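Local coordinates for response regulator ChrA (Corynebacterium diphtheriae, PDB 4YN8), which acts as the response regulator of a haem-sensing two-component system and probably binds DNA to regulate transcription, at residues 109-112 against 113-117; 176-179 against 180-184; 65-68 against 69-72. The protein carries 1 engineered substitution. All coordinates share one frame; numbering follows the deposited sequence. Where two conformers were deposited one is given.

Contact 1 (109-112 against 113-117); sequences ALHD and AVVAT
Val-115 lays its CG2 methyl over one face of the His-111 imidazole, a CH-pi contact with CG2 4.0 Å from the ring centroid and 28° off the ring normal. The two side chains run alongside each other, one helical turn apart, the nearest pair being His-111 CE1 and Val-115 CG2 at 3.7 Å; CG of His-111, anti to the backbone N and beside the carbonyl carbon (chi1 166°), sets the ring on that side. At the ring edge, His-111 ND1 donates to Asp-112 OD1 at 2.8 Å, the acceptor 1° out of the ring plane and met on the carboxylate's anti side. His-111 NE2 bonds to Asp-30, so both ring nitrogens are engaged and rotation about chi2 is restrained. The ring also meets Phe-28, which with Asp-26 and Ile-31 forms a magnesium site. Val-115 N to His-111 O at 3.0 Å is one of four i to i+4 bonds between the segments. Next in the series, Ala-113 O accepts from Thr-117 N and, at 2.7 Å, from Thr-117 OG1, on opposite faces of its plane. Leu-110 and Val-114 pack on Leu-78 and Leu-25, seating helix 107-119 as the crossover between strands 99-102 and 123-124 of a CheY-like receiver domain.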
loop_
_atom_site.group_PDB
_atom_site.type_symbol
_atom_site.label_atom_id
_atom_site.label_comp_id
_atom_site.label_asym_id
_atom_site.label_seq_id
_atom_site.Cartn_x
_atom_site.Cartn_y
_atom_site.Cartn_z
ATOM N N ALA A 109 15.784 5.944 16.319
ATOM C CA ALA A 109 14.784 4.926 15.909
ATOM C C ALA A 109 15.217 4.187 14.653
ATOM O O ALA A 109 15.002 2.966 14.551
ATOM C CB ALA A 109 13.403 5.538 15.716
ATOM N N LEU A 110 15.853 4.876 13.732
ATOM C CA LEU A 110 16.409 4.205 12.557
ATOM C C LEU A 110 17.543 3.259 12.993
ATOM O O LEU A 110 17.582 2.131 12.570
ATOM C CB LEU A 110 16.924 5.194 11.525
ATOM C CG LEU A 110 17.581 4.568 10.312
ATOM C CD1 LEU A 110 16.637 3.578 9.621
ATOM C CD2 LEU A 110 17.945 5.680 9.361
ATOM N N HIS A 111 18.435 3.725 13.874
ATOM C CA HIS A 111 19.478 2.866 14.413
ATOM C C HIS A 111 18.898 1.641 15.068
ATOM O O HIS A 111 19.297 0.508 14.798
ATOM C CB HIS A 111 20.346 3.654 15.430
ATOM C CG HIS A 111 21.209 2.773 16.262
ATOM N ND1 HIS A 111 20.742 2.158 17.416
ATOM C CD2 HIS A 111 22.483 2.350 16.098
ATOM C CE1 HIS A 111 21.691 1.374 17.902
ATOM N NE2 HIS A 111 22.762 1.502 17.138
ATOM N N ASP A 112 17.921 1.841 15.960
ATOM C CA ASP A 112 17.344 0.744 16.661
ATOM C C ASP A 112 16.623 -0.249 15.740
ATOM O O ASP A 112 16.647 -1.477 16.013
ATOM C CB ASP A 112 16.360 1.266 17.702
ATOM C CG ASP A 112 17.077 1.982 18.870
ATOM O OD1 ASP A 112 18.345 2.069 18.894
ATOM O OD2 ASP A 112 16.347 2.524 19.768
ATOM N N ALA A 113 15.972 0.283 14.704
ATOM C CA ALA A 113 15.320 -0.572 13.670
ATOM C C ALA A 113 16.322 -1.424 12.887
ATOM O O ALA A 113 16.090 -2.611 12.637
ATOM C CB ALA A 113 14.472 0.247 12.724
ATOM N N VAL A 114 17.465 -0.842 12.557
ATOM C CA VAL A 114 18.521 -1.639 11.922
ATOM C C VAL A 114 19.043 -2.735 12.827
ATOM O O VAL A 114 19.191 -3.919 12.425
ATOM C CB VAL A 114 19.650 -0.755 11.394
ATOM C CG1 VAL A 114 20.800 -1.600 10.890
ATOM C CG2 VAL A 114 19.119 0.163 10.275
ATOM N N VAL A 115 19.301 -2.414 14.069
ATOM C CA VAL A 115 19.758 -3.439 14.976
ATOM C C VAL A 115 18.742 -4.534 15.188
ATOM O O VAL A 115 19.068 -5.722 15.182
ATOM C CB VAL A 115 20.170 -2.808 16.351
ATOM C CG1 VAL A 115 20.423 -3.911 17.366
ATOM C CG2 VAL A 115 21.390 -1.898 16.198
ATOM N N ALA A 116 17.481 -4.165 15.392
ATOM C CA ALA A 116 16.391 -5.141 15.586
ATOM C C ALA A 116 16.254 -6.070 14.410
ATOM O O ALA A 116 16.137 -7.263 14.558
ATOM C CB ALA A 116 15.084 -4.421 15.776
ATOM N N THR A 117 16.361 -5.491 13.214
ATOM C CA THR A 117 16.243 -6.265 11.968
ATOM C C THR A 117 17.367 -7.271 11.873
ATOM O O THR A 117 17.126 -8.425 11.510
ATOM C CB THR A 117 16.221 -5.322 10.765
ATOM O OG1 THR A 117 15.078 -4.444 10.891
ATOM C CG2 THR A 117 16.065 -6.087 9.425
#

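Contact 2 (176-179 against 180-184); sequences THLV and HIYSK. With SO4 (sulfate ion), chain D.
Tyr-182 and Leu-178 both hold CG opposite their own carbonyl carbon (chi1 -69° and -67°), which sends the two side chains off the helix side by side in the same direction, one turn apart. Leu-178 lines the tyrosine with its CB and its methyls: Leu-178 CD1 lies 4.0 Å from Tyr-182 OH, and Leu-178 CB approaches CZ of the same ring at 4.1 Å. Leu-178 O lies against the CG side of the ring, 3.2 Å from Tyr-182 CG and 3.1 Å above the ring plane, while also accepting from Tyr-182 N at 2.9 Å with an N-H...O angle of 166°; the carbonyl that bonds the tyrosine amide therefore also covers one face of its ring.

Helix 171-185 belongs to the LuxR-family helix-turn-helix domain. As the second helix of that motif, after helix 160-167, it is probably the DNA-recognition helix, as in LuxR-family relatives, and here its flanks are packed against two other helices. Leu-178 and Tyr-182 meet Arg-190 at the start of helix 190-199, whereas His-177 and Leu-178 touch Ile-150 of helix 145-155. Ile-181 adds its CD1, 4.3 Å from Leu-178 CD2, so the leucine has apolar neighbours on both the i+3 and i+4 residues.

Tyr-182 OH donates to O1 of a sulfate ion at 2.6 Å, with O1 lying at the ring edge in its plane, and the backbone N of Arg-190 holds the same ion. The sulfate probably comes from the crystallisation liquor. Farther round the helix, His-180 takes a different torsion, CG opposite the backbone N, and in the conformer described here its ND1 is hydrogen-bonded to Glu-147 of helix 145-155.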
loop_
_atom_site.group_PDB
_atom_site.type_symbol
_atom_site.label_atom_id
_atom_site.label_comp_id
_atom_site.label_asym_id
_atom_site.label_seq_id
_atom_site.Cartn_x
_atom_site.Cartn_y
_atom_site.Cartn_z
ATOM N N THR A 176 -23.348 3.981 -16.366
ATOM C CA THR A 176 -22.314 4.480 -15.472
ATOM C C THR A 176 -22.762 4.510 -14.012
ATOM O O THR A 176 -22.006 4.124 -13.113
ATOM C CB THR A 176 -21.854 5.855 -15.932
ATOM O OG1 THR A 176 -21.311 5.679 -17.258
ATOM C CG2 THR A 176 -20.815 6.398 -15.020
ATOM N N HIS A 177 -23.985 4.984 -13.782
ATOM C CA HIS A 177 -24.550 4.991 -12.447
ATOM C C HIS A 177 -24.665 3.571 -11.932
ATOM O O HIS A 177 -24.395 3.355 -10.758
ATOM C CB HIS A 177 -25.925 5.632 -12.410
ATOM C CG HIS A 177 -25.925 7.126 -12.536
ATOM N ND1 HIS A 177 -25.205 7.960 -11.703
ATOM C CD2 HIS A 177 -26.597 7.938 -13.385
ATOM C CE1 HIS A 177 -25.431 9.223 -12.033
ATOM N NE2 HIS A 177 -26.259 9.234 -13.065
ATOM N N LEU A 178 -25.155 2.658 -12.750
ATOM C CA LEU A 178 -25.290 1.250 -12.317
ATOM C C LEU A 178 -23.947 0.683 -11.922
ATOM O O LEU A 178 -23.843 -0.046 -10.905
ATOM C CB LEU A 178 -25.970 0.359 -13.345
ATOM C CG LEU A 178 -27.437 0.660 -13.606
ATOM C CD1 LEU A 178 -27.918 -0.169 -14.778
ATOM C CD2 LEU A 178 -28.260 0.459 -12.337
ATOM N N VAL A 179 -22.898 0.988 -12.686
ATOM C CA VAL A 179 -21.550 0.513 -12.264
ATOM C C VAL A 179 -21.204 0.964 -10.850
ATOM O O VAL A 179 -20.752 0.134 -10.009
ATOM C CB VAL A 179 -20.418 0.908 -13.282
ATOM C CG1 VAL A 179 -19.046 0.635 -12.686
ATOM C CG2 VAL A 179 -20.620 0.155 -14.578
ATOM N N HIS A 180 -21.480 2.224 -10.542
ATOM C CA HIS A 180 -21.114 2.753 -9.262
ATOM C C HIS A 180 -22.000 2.149 -8.186
ATOM O O HIS A 180 -21.517 1.810 -7.113
ATOM C CB HIS A 180 -21.230 4.252 -9.215
ATOM C CG HIS A 180 -20.592 4.851 -8.004
ATOM N ND1 HIS A 180 -21.291 5.619 -7.097
ATOM C CD2 HIS A 180 -19.320 4.778 -7.535
ATOM C CE1 HIS A 180 -20.474 6.016 -6.139
ATOM N NE2 HIS A 180 -19.275 5.508 -6.374
ATOM N N ILE A 181 -23.289 1.990 -8.499
ATOM C CA ILE A 181 -24.225 1.437 -7.500
ATOM C C ILE A 181 -23.833 0.005 -7.158
ATOM O O ILE A 181 -23.807 -0.384 -5.945
ATOM C CB ILE A 181 -25.687 1.497 -8.058
ATOM C CG1 ILE A 181 -26.219 2.914 -8.079
ATOM C CG2 ILE A 181 -26.613 0.587 -7.271
ATOM C CD1 ILE A 181 -27.356 3.135 -9.070
ATOM N N TYR A 182 -23.528 -0.795 -8.168
ATOM C CA TYR A 182 -23.191 -2.209 -7.964
ATOM C C TYR A 182 -21.946 -2.331 -7.128
ATOM O O TYR A 182 -21.827 -3.203 -6.255
ATOM C CB TYR A 182 -22.961 -2.907 -9.315
ATOM C CG TYR A 182 -24.173 -3.103 -10.195
ATOM C CD1 TYR A 182 -25.450 -2.730 -9.798
ATOM C CD2 TYR A 182 -24.037 -3.670 -11.447
ATOM C CE1 TYR A 182 -26.539 -2.896 -10.644
ATOM C CE2 TYR A 182 -25.115 -3.857 -12.265
ATOM C CZ TYR A 182 -26.356 -3.441 -11.878
ATOM O OH TYR A 182 -27.418 -3.609 -12.732
ATOM N N SER A 183 -21.001 -1.439 -7.368
ATOM C CA SER A 183 -19.776 -1.419 -6.563
ATOM C C SER A 183 -20.096 -1.113 -5.076
ATOM O O SER A 183 -19.654 -1.844 -4.191
ATOM C CB SER A 183 -18.752 -0.473 -7.194
ATOM O OG SER A 183 -17.815 -0.025 -6.236
ATOM N N LYS A 184 -20.914 -0.104 -4.806
ATOM C CA LYS A 184 -21.312 0.272 -3.450
ATOM C C LYS A 184 -22.082 -0.836 -2.727
ATOM O O LYS A 184 -21.963 -0.985 -1.497
ATOM C CB LYS A 184 -22.189 1.530 -3.464
ATOM C CG LYS A 184 -21.569 2.742 -4.141
ATOM C CD LYS A 184 -20.546 3.373 -3.253
ATOM C CE LYS A 184 -21.226 4.286 -2.257
ATOM N NZ LYS A 184 -20.296 4.549 -1.139
HETATM S S SO4 D . -27.136 -5.854 -15.438
HETATM O O1 SO4 D . -27.477 -4.431 -15.147
HETATM O O2 SO4 D . -27.498 -6.221 -16.801
HETATM O O3 SO4 D . -25.697 -5.807 -15.196
HETATM O O4 SO4 D . -27.794 -6.868 -14.610
#

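Contact 3 (65-68 against 69-72); sequences LTRA and LANA
Leu-65 O accepts from Leu-69 N at 2.9 Å with an N-H...O angle of 166°, the first of four successive i to i+4 bonds that run through to Ala-72 N on Ala-68 O, where the bond is more bent. On the side facing the sheet the two leucines meet at their methyl ends. Leu-65 CD1 is 3.9 Å from Leu-69 CD1, and the side chains cross obliquely instead of running together. The torsions account for this: CG of Leu-65 is swung opposite the backbone N (chi1 173°), whereas CG of Leu-69 stands opposite its carbonyl carbon (chi1 -62°), which turns the second leucine back toward the first. Leu-69 CG also comes within 3.3 Å of Leu-65 O, so its branch point rests on the same carbonyl that bonds its amide.

Both leucines pack on Val-51 of strand 50-53, and Leu-69 reaches Val-77 as well, as expected of helix 62-72 in the beta-alpha-beta crossover from strand 50-53 to strand 77-81 of the receiver domain. Thr-66 touches Val-77 and Ile-79; its hydroxyl OG1 is hydrogen-bonded to the carbonyl of Gly-62, one turn earlier in the helix.

Arg-67 and Asn-71 occupy the exposed side. The arginine chain is bent at chi2 and chi3, which folds the guanidinium along the helix toward the next turn, where NH1 approaches Ala-70 CB at 3.4 Å. Arg-67 NH2 and Asn-71 OD1 are 3.0 Å apart, the oxygen lying obliquely to the guanidinium, whose plane is nearly perpendicular to that of the amide. Asn-71 CG lies 3.3 Å from Arg-67 O, the carbonyl to which the asparagine amide N is bonded. Both residues touch a crystal neighbour, so their conformation may partly reflect the lattice.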
loop_
_atom_site.group_PDB
_atom_site.type_symbol
_atom_site.label_atom_id
_atom_site.label_comp_id
_atom_site.label_asym_id
_atom_site.label_seq_id
_atom_site.Cartn_x
_atom_site.Cartn_y
_atom_site.Cartn_z
ATOM N N LEU A 65 11.120 -7.104 -3.973
ATOM C CA LEU A 65 12.411 -7.422 -3.368
ATOM C C LEU A 65 12.288 -8.144 -2.014
ATOM O O LEU A 65 13.010 -9.121 -1.706
ATOM C CB LEU A 65 13.255 -6.141 -3.176
ATOM C CG LEU A 65 14.543 -6.332 -2.403
ATOM C CD1 LEU A 65 15.445 -7.235 -3.250
ATOM C CD2 LEU A 65 15.163 -4.960 -2.083
ATOM N N THR A 66 11.378 -7.633 -1.174
ATOM C CA THR A 66 11.097 -8.271 0.122
ATOM C C THR A 66 10.708 -9.738 -0.043
ATOM O O THR A 66 11.241 -10.595 0.662
ATOM C CB THR A 66 10.072 -7.457 0.945
ATOM O OG1 THR A 66 10.667 -6.151 1.147
ATOM C CG2 THR A 66 9.772 -8.110 2.282
ATOM N N ARG A 67 9.790 -10.012 -0.951
ATOM C CA ARG A 67 9.334 -11.379 -1.185
ATOM C C ARG A 67 10.452 -12.248 -1.756
ATOM O O ARG A 67 10.616 -13.427 -1.368
ATOM C CB ARG A 67 8.115 -11.379 -2.102
ATOM C CG ARG A 67 6.889 -10.717 -1.456
ATOM C CD ARG A 67 6.289 -11.603 -0.344
ATOM N NE ARG A 67 6.365 -13.024 -0.774
ATOM C CZ ARG A 67 7.030 -13.987 -0.133
ATOM N NH1 ARG A 67 7.567 -13.728 1.034
ATOM N NH2 ARG A 67 7.093 -15.240 -0.644
ATOM N N ALA A 68 11.246 -11.665 -2.630
ATOM C CA ALA A 68 12.334 -12.400 -3.288
ATOM C C ALA A 68 13.368 -12.805 -2.282
ATOM O O ALA A 68 13.869 -13.973 -2.288
ATOM C CB ALA A 68 12.946 -11.605 -4.436
ATOM N N LEU A 69 13.724 -11.868 -1.394
ATOM C CA LEU A 69 14.695 -12.196 -0.348
ATOM C C LEU A 69 14.161 -13.234 0.642
ATOM O O LEU A 69 14.925 -14.102 1.123
ATOM C CB LEU A 69 15.226 -10.958 0.380
ATOM C CG LEU A 69 15.984 -9.989 -0.562
ATOM C CD1 LEU A 69 16.432 -8.730 0.181
ATOM C CD2 LEU A 69 17.169 -10.596 -1.264
ATOM N N ALA A 70 12.861 -13.144 0.927
ATOM C CA ALA A 70 12.228 -14.126 1.812
ATOM C C ALA A 70 12.354 -15.540 1.141
ATOM O O ALA A 70 12.719 -16.543 1.813
ATOM C CB ALA A 70 10.770 -13.769 2.037
ATOM N N ASN A 71 12.090 -15.591 -0.152
ATOM C CA ASN A 71 12.101 -16.873 -0.900
ATOM C C ASN A 71 13.511 -17.451 -0.885
ATOM O O ASN A 71 13.717 -18.675 -0.903
ATOM C CB ASN A 71 11.639 -16.672 -2.365
ATOM C CG ASN A 71 10.169 -16.490 -2.518
ATOM O OD1 ASN A 71 9.354 -16.878 -1.639
ATOM N ND2 ASN A 71 9.777 -15.966 -3.666
ATOM N N ALA A 72 14.513 -16.580 -0.938
ATOM C CA ALA A 72 15.923 -17.004 -0.935
ATOM C C ALA A 72 16.478 -17.283 0.449
ATOM O O ALA A 72 17.594 -17.761 0.530
ATOM C CB ALA A 72 16.811 -15.944 -1.604
#

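Overall arrangement
From the N terminus the chain first reaches contact 3, within helix 62-72, then contact 1, within helix 107-119, and last contact 2, within helix 171-185. Each joins successive turns of one helix, so none closes a long loop, and the three follow in series without nesting or crossing. Contacts 3 and 1 share the receiver domain, each on a helix crossing between neighbouring parallel strands; their centres are about 20 Å apart and they do not touch. Contact 2 belongs to the LuxR-type region, on the opposite side of the chain's centre from both, its centre about 46 Å from that of contact 1 and 39 Å from that of contact 3.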